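Local coordinates for protein endo-beta-1,4-glucanase (cellulase B) (Bacillus halodurans, PDB 4V2X) that probably hydrolyses beta-glucans such as xyloglucan and mixed-linkage beta-1,3-1,4-glucan, joining a family 5 glycoside hydrolase barrel to Ig-like and CBM46 modules, at residues M169-S180 with L218-S229. Numbering follows the deposited sequence. Where two conformers were deposited one is given.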
loop_
_atom_site.group_PDB
_atom_site.type_symbol
_atom_site.label_atom_id
_atom_site.label_comp_id
_atom_site.label_asym_id
_atom_site.label_seq_id
_atom_site.Cartn_x
_atom_site.Cartn_y
_atom_site.Cartn_z
ATOM N N MET A 169 -17.473 -0.673 -6.803
ATOM C CA MET A 169 -16.628 -0.653 -7.997
ATOM C C MET A 169 -17.444 -0.686 -9.295
ATOM O O MET A 169 -17.135 0.043 -10.238
ATOM C CB MET A 169 -15.614 -1.803 -7.968
ATOM C CG MET A 169 -14.334 -1.501 -7.192
ATOM S SD MET A 169 -13.339 -0.106 -7.795
ATOM C CE MET A 169 -13.655 -0.209 -9.546
ATOM N N VAL A 170 -18.487 -1.514 -9.334
ATOM C CA VAL A 170 -19.371 -1.587 -10.503
ATOM C C VAL A 170 -20.014 -0.228 -10.814
ATOM O O VAL A 170 -20.018 0.216 -11.956
ATOM C CB VAL A 170 -20.474 -2.660 -10.318
ATOM C CG1 VAL A 170 -21.584 -2.497 -11.347
ATOM C CG2 VAL A 170 -19.874 -4.060 -10.407
ATOM N N LYS A 171 -20.550 0.420 -9.790
ATOM C CA LYS A 171 -21.200 1.723 -9.941
ATOM C C LYS A 171 -20.215 2.827 -10.342
ATOM O O LYS A 171 -20.480 3.610 -11.257
ATOM C CB LYS A 171 -21.891 2.084 -8.629
ATOM C CG LYS A 171 -22.813 3.287 -8.713
ATOM C CD LYS A 171 -23.629 3.410 -7.442
ATOM C CE LYS A 171 -24.444 4.690 -7.412
ATOM N NZ LYS A 171 -25.334 4.721 -6.232
ATOM N N TYR A 172 -19.079 2.871 -9.653
ATOM C CA TYR A 172 -18.010 3.835 -9.931
ATOM C C TYR A 172 -17.475 3.667 -11.353
ATOM O O TYR A 172 -17.348 4.643 -12.091
ATOM C CB TYR A 172 -16.899 3.633 -8.904
ATOM C CG TYR A 172 -15.707 4.553 -8.968
ATOM C CD1 TYR A 172 -15.740 5.820 -8.389
ATOM C CD2 TYR A 172 -14.511 4.124 -9.529
ATOM C CE1 TYR A 172 -14.626 6.649 -8.405
ATOM C CE2 TYR A 172 -13.396 4.946 -9.548
ATOM C CZ TYR A 172 -13.457 6.201 -8.987
ATOM O OH TYR A 172 -12.329 6.983 -9.015
ATOM N N ARG A 173 -17.176 2.423 -11.732
ATOM C CA ARG A 173 -16.720 2.121 -13.086
ATOM C C ARG A 173 -17.734 2.608 -14.117
ATOM O O ARG A 173 -17.366 3.248 -15.098
ATOM C CB ARG A 173 -16.479 0.615 -13.239
ATOM C CG ARG A 173 -16.273 0.131 -14.665
ATOM C CD ARG A 173 -15.859 -1.332 -14.682
ATOM N NE ARG A 173 -14.427 -1.490 -14.463
ATOM C CZ ARG A 173 -13.514 -1.305 -15.411
ATOM N NH1 ARG A 173 -13.893 -0.959 -16.632
ATOM N NH2 ARG A 173 -12.227 -1.461 -15.138
ATOM N N SER A 174 -19.007 2.306 -13.889
ATOM C CA SER A 174 -20.046 2.698 -14.837
ATOM C C SER A 174 -20.092 4.210 -15.046
ATOM O O SER A 174 -20.192 4.688 -16.174
ATOM C CB SER A 174 -21.418 2.204 -14.391
ATOM O OG SER A 174 -22.402 2.680 -15.295
ATOM N N LEU A 175 -20.012 4.964 -13.956
ATOM C CA LEU A 175 -20.095 6.414 -14.053
ATOM C C LEU A 175 -18.907 6.974 -14.822
ATOM O O LEU A 175 -19.086 7.805 -15.710
ATOM C CB LEU A 175 -20.211 7.059 -12.666
ATOM C CG LEU A 175 -21.528 6.823 -11.920
ATOM C CD1 LEU A 175 -21.514 7.551 -10.586
ATOM C CD2 LEU A 175 -22.737 7.262 -12.727
ATOM N N TRP A 176 -17.700 6.503 -14.511
ATOM C CA TRP A 176 -16.521 7.024 -15.186
ATOM C C TRP A 176 -16.395 6.530 -16.623
ATOM O O TRP A 176 -15.856 7.237 -17.461
ATOM C CB TRP A 176 -15.243 6.751 -14.394
ATOM C CG TRP A 176 -14.995 7.839 -13.390
ATOM C CD1 TRP A 176 -14.882 7.706 -12.043
ATOM C CD2 TRP A 176 -14.882 9.239 -13.671
ATOM N NE1 TRP A 176 -14.684 8.937 -11.462
ATOM C CE2 TRP A 176 -14.681 9.895 -12.443
ATOM C CE3 TRP A 176 -14.916 10.001 -14.846
ATOM C CZ2 TRP A 176 -14.522 11.278 -12.351
ATOM C CZ3 TRP A 176 -14.762 11.375 -14.753
ATOM C CH2 TRP A 176 -14.559 11.997 -13.514
ATOM N N GLU A 177 -16.899 5.332 -16.904
ATOM C CA GLU A 177 -17.016 4.883 -18.294
ATOM C C GLU A 177 -17.913 5.830 -19.097
ATOM O O GLU A 177 -17.540 6.268 -20.186
ATOM C CB GLU A 177 -17.537 3.441 -18.361
ATOM C CG GLU A 177 -16.461 2.406 -18.072
ATOM C CD GLU A 177 -16.977 0.980 -18.054
ATOM O OE1 GLU A 177 -18.204 0.774 -18.165
ATOM O OE2 GLU A 177 -16.143 0.060 -17.919
ATOM N N GLN A 178 -19.070 6.176 -18.539
ATOM C CA GLN A 178 -20.017 7.079 -19.202
ATOM C C GLN A 178 -19.477 8.488 -19.391
ATOM O O GLN A 178 -19.616 9.063 -20.467
ATOM C CB GLN A 178 -21.327 7.169 -18.419
ATOM C CG GLN A 178 -22.181 5.912 -18.485
ATOM C CD GLN A 178 -23.426 6.032 -17.630
ATOM O OE1 GLN A 178 -24.367 6.727 -17.994
ATOM N NE2 GLN A 178 -23.432 5.373 -16.481
ATOM N N LEU A 179 -18.895 9.057 -18.337
ATOM C CA LEU A 179 -18.357 10.410 -18.426
ATOM C C LEU A 179 -17.166 10.480 -19.365
ATOM O O LEU A 179 -17.072 11.404 -20.170
ATOM C CB LEU A 179 -17.952 10.932 -17.047
ATOM C CG LEU A 179 -19.114 11.153 -16.083
ATOM C CD1 LEU A 179 -18.580 11.464 -14.688
ATOM C CD2 LEU A 179 -20.028 12.258 -16.582
ATOM N N SER A 180 -16.253 9.517 -19.248
ATOM C CA SER A 180 -15.068 9.501 -20.097
ATOM C C SER A 180 -15.480 9.394 -21.560
ATOM O O SER A 180 -14.926 10.092 -22.403
ATOM C CB SER A 180 -14.087 8.389 -19.692
ATOM O OG SER A 180 -14.571 7.095 -19.996
ATOM N N LEU A 218 -9.605 2.990 -6.329
ATOM C CA LEU A 218 -10.516 3.924 -7.000
ATOM C C LEU A 218 -9.762 4.835 -7.952
ATOM O O LEU A 218 -10.189 5.060 -9.076
ATOM C CB LEU A 218 -11.274 4.789 -5.989
ATOM C CG LEU A 218 -12.330 4.110 -5.131
ATOM C CD1 LEU A 218 -12.829 5.107 -4.102
ATOM C CD2 LEU A 218 -13.491 3.588 -5.965
ATOM N N ASN A 219 -8.644 5.369 -7.490
ATOM C CA ASN A 219 -7.822 6.223 -8.332
ATOM C C ASN A 219 -7.286 5.473 -9.549
ATOM O O ASN A 219 -7.177 6.027 -10.639
ATOM C CB ASN A 219 -6.666 6.828 -7.527
ATOM C CG ASN A 219 -7.102 8.003 -6.659
ATOM O OD1 ASN A 219 -8.077 8.683 -6.966
ATOM N ND2 ASN A 219 -6.363 8.257 -5.582
ATOM N N THR A 220 -6.955 4.204 -9.343
ATOM C CA THR A 220 -6.315 3.391 -10.373
ATOM C C THR A 220 -7.302 2.949 -11.445
ATOM O O THR A 220 -7.001 3.015 -12.638
ATOM C CB THR A 220 -5.650 2.169 -9.721
ATOM O OG1 THR A 220 -4.637 2.630 -8.829
ATOM C CG2 THR A 220 -5.020 1.234 -10.763
ATOM N N VAL A 221 -8.478 2.498 -11.028
ATOM C CA VAL A 221 -9.497 2.097 -11.986
ATOM C C VAL A 221 -9.989 3.297 -12.809
ATOM O O VAL A 221 -10.277 3.176 -13.991
ATOM C CB VAL A 221 -10.665 1.341 -11.315
ATOM C CG1 VAL A 221 -11.442 2.232 -10.360
ATOM C CG2 VAL A 221 -11.574 0.736 -12.382
ATOM N N PHE A 222 -10.078 4.456 -12.167
ATOM C CA PHE A 222 -10.421 5.700 -12.850
ATOM C C PHE A 222 -9.395 5.989 -13.945
ATOM O O PHE A 222 -9.755 6.237 -15.096
ATOM C CB PHE A 222 -10.514 6.814 -11.791
ATOM C CG PHE A 222 -10.359 8.210 -12.313
ATOM C CD1 PHE A 222 -11.418 8.867 -12.912
ATOM C CD2 PHE A 222 -9.168 8.899 -12.125
ATOM C CE1 PHE A 222 -11.285 10.175 -13.352
ATOM C CE2 PHE A 222 -9.026 10.201 -12.566
ATOM C CZ PHE A 222 -10.092 10.842 -13.178
ATOM N N PHE A 223 -8.119 5.905 -13.589
ATOM C CA PHE A 223 -7.031 6.092 -14.549
ATOM C C PHE A 223 -7.168 5.129 -15.733
ATOM O O PHE A 223 -7.145 5.554 -16.894
ATOM C CB PHE A 223 -5.689 5.908 -13.844
ATOM C CG PHE A 223 -4.504 5.911 -14.763
ATOM C CD1 PHE A 223 -3.850 7.096 -15.067
ATOM C CD2 PHE A 223 -4.025 4.719 -15.299
ATOM C CE1 PHE A 223 -2.749 7.097 -15.900
ATOM C CE2 PHE A 223 -2.920 4.718 -16.135
ATOM C CZ PHE A 223 -2.285 5.904 -16.436
ATOM N N GLU A 224 -7.328 3.845 -15.424
ATOM C CA GLU A 224 -7.425 2.797 -16.456
ATOM C C GLU A 224 -8.586 3.052 -17.419
ATOM O O GLU A 224 -8.424 2.971 -18.637
ATOM C CB GLU A 224 -7.589 1.421 -15.809
ATOM C CG GLU A 224 -6.311 0.841 -15.226
ATOM C CD GLU A 224 -6.538 -0.503 -14.554
ATOM O OE1 GLU A 224 -7.187 -0.542 -13.484
ATOM O OE2 GLU A 224 -6.081 -1.527 -15.100
ATOM N N ILE A 225 -9.752 3.358 -16.862
ATOM C CA ILE A 225 -10.946 3.641 -17.648
ATOM C C ILE A 225 -10.737 4.838 -18.559
ATOM O O ILE A 225 -10.937 4.745 -19.766
ATOM C CB ILE A 225 -12.175 3.898 -16.748
ATOM C CG1 ILE A 225 -12.622 2.591 -16.090
ATOM C CG2 ILE A 225 -13.327 4.487 -17.551
ATOM C CD1 ILE A 225 -13.555 2.774 -14.919
ATOM N N VAL A 226 -10.337 5.969 -17.988
ATOM C CA VAL A 226 -10.191 7.175 -18.789
ATOM C C VAL A 226 -9.139 6.952 -19.878
ATOM O O VAL A 226 -9.394 7.226 -21.047
ATOM C CB VAL A 226 -9.842 8.417 -17.934
ATOM C CG1 VAL A 226 -9.593 9.636 -18.818
ATOM C CG2 VAL A 226 -10.974 8.723 -16.959
ATOM N N ARG A 227 -7.973 6.439 -19.501
ATOM C CA ARG A 227 -6.841 6.385 -20.427
ATOM C C ARG A 227 -7.093 5.518 -21.659
ATOM O O ARG A 227 -6.461 5.731 -22.695
ATOM C CB ARG A 227 -5.568 5.934 -19.710
ATOM C CG ARG A 227 -4.934 7.037 -18.873
ATOM C CD ARG A 227 -4.177 8.029 -19.748
ATOM N NE ARG A 227 -3.598 9.138 -18.988
ATOM C CZ ARG A 227 -4.172 10.328 -18.798
ATOM N NH1 ARG A 227 -5.370 10.613 -19.292
ATOM N NH2 ARG A 227 -3.537 11.248 -18.090
ATOM N N GLN A 228 -8.023 4.577 -21.553
ATOM C CA GLN A 228 -8.307 3.644 -22.644
ATOM C C GLN A 228 -9.669 3.882 -23.310
ATOM O O GLN A 228 -10.147 3.033 -24.068
ATOM C CB GLN A 228 -8.198 2.218 -22.103
ATOM C CG GLN A 228 -6.798 1.900 -21.592
ATOM C CD GLN A 228 -6.666 0.497 -21.035
ATOM O OE1 GLN A 228 -5.833 -0.286 -21.492
ATOM N NE2 GLN A 228 -7.487 0.172 -20.044
ATOM N N SER A 229 -10.276 5.042 -23.060
ATOM C CA SER A 229 -11.632 5.332 -23.541
ATOM C C SER A 229 -11.685 6.101 -24.872
ATOM O O SER A 229 -12.773 6.380 -25.373
ATOM C CB SER A 229 -12.411 6.107 -22.477
ATOM O OG SER A 229 -11.761 7.324 -22.165
#
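Tyr172 gives the one hydrogen bond that joins the two helices: its OH donates to the backbone O of Leu218 at 2.9 Å. The hydroxyl comes from above the carbonyl plane, while Phe222 N, in the ordinary helical bond, reaches the same oxygen from the other face. CG of Tyr172 stands anti to the backbone N (chi1 -178°), which sends the ring across to helix 209-227. There Leu218 CD2 lies over the middle of one face in a CH-pi contact, 3.7 Å from the ring centroid, Trp176 CD1 lies over the opposite face, toward the rim, and Val221 CG1 meets the edge near CE2.

Phe222 and Trp176 form a T-shaped pair, planes at 64°, with the Phe222 edge directed at the indole face; Phe222 CD1 comes within 3.5 Å of Trp176 CE2. The indole NE1 finds its polar partner in Ser194.

Aliphatic packing completes the seam. Met169 CE meets Val221 CG1 tip to tip and tightly, at 3.4 Å, and Ile225 is a knob in the hole formed by Arg173, Trp176, Glu177 and Ser180.

These are neighbouring outer helices of the TIM barrel, crossing at -32° close to the calcium ligands Asp216 and Asp217. Aromatic and aliphatic groups bind them, and the one hydrogen bond between them ties the hydroxyl end of a Tyr172 ring already held between Leu218 and Trp176.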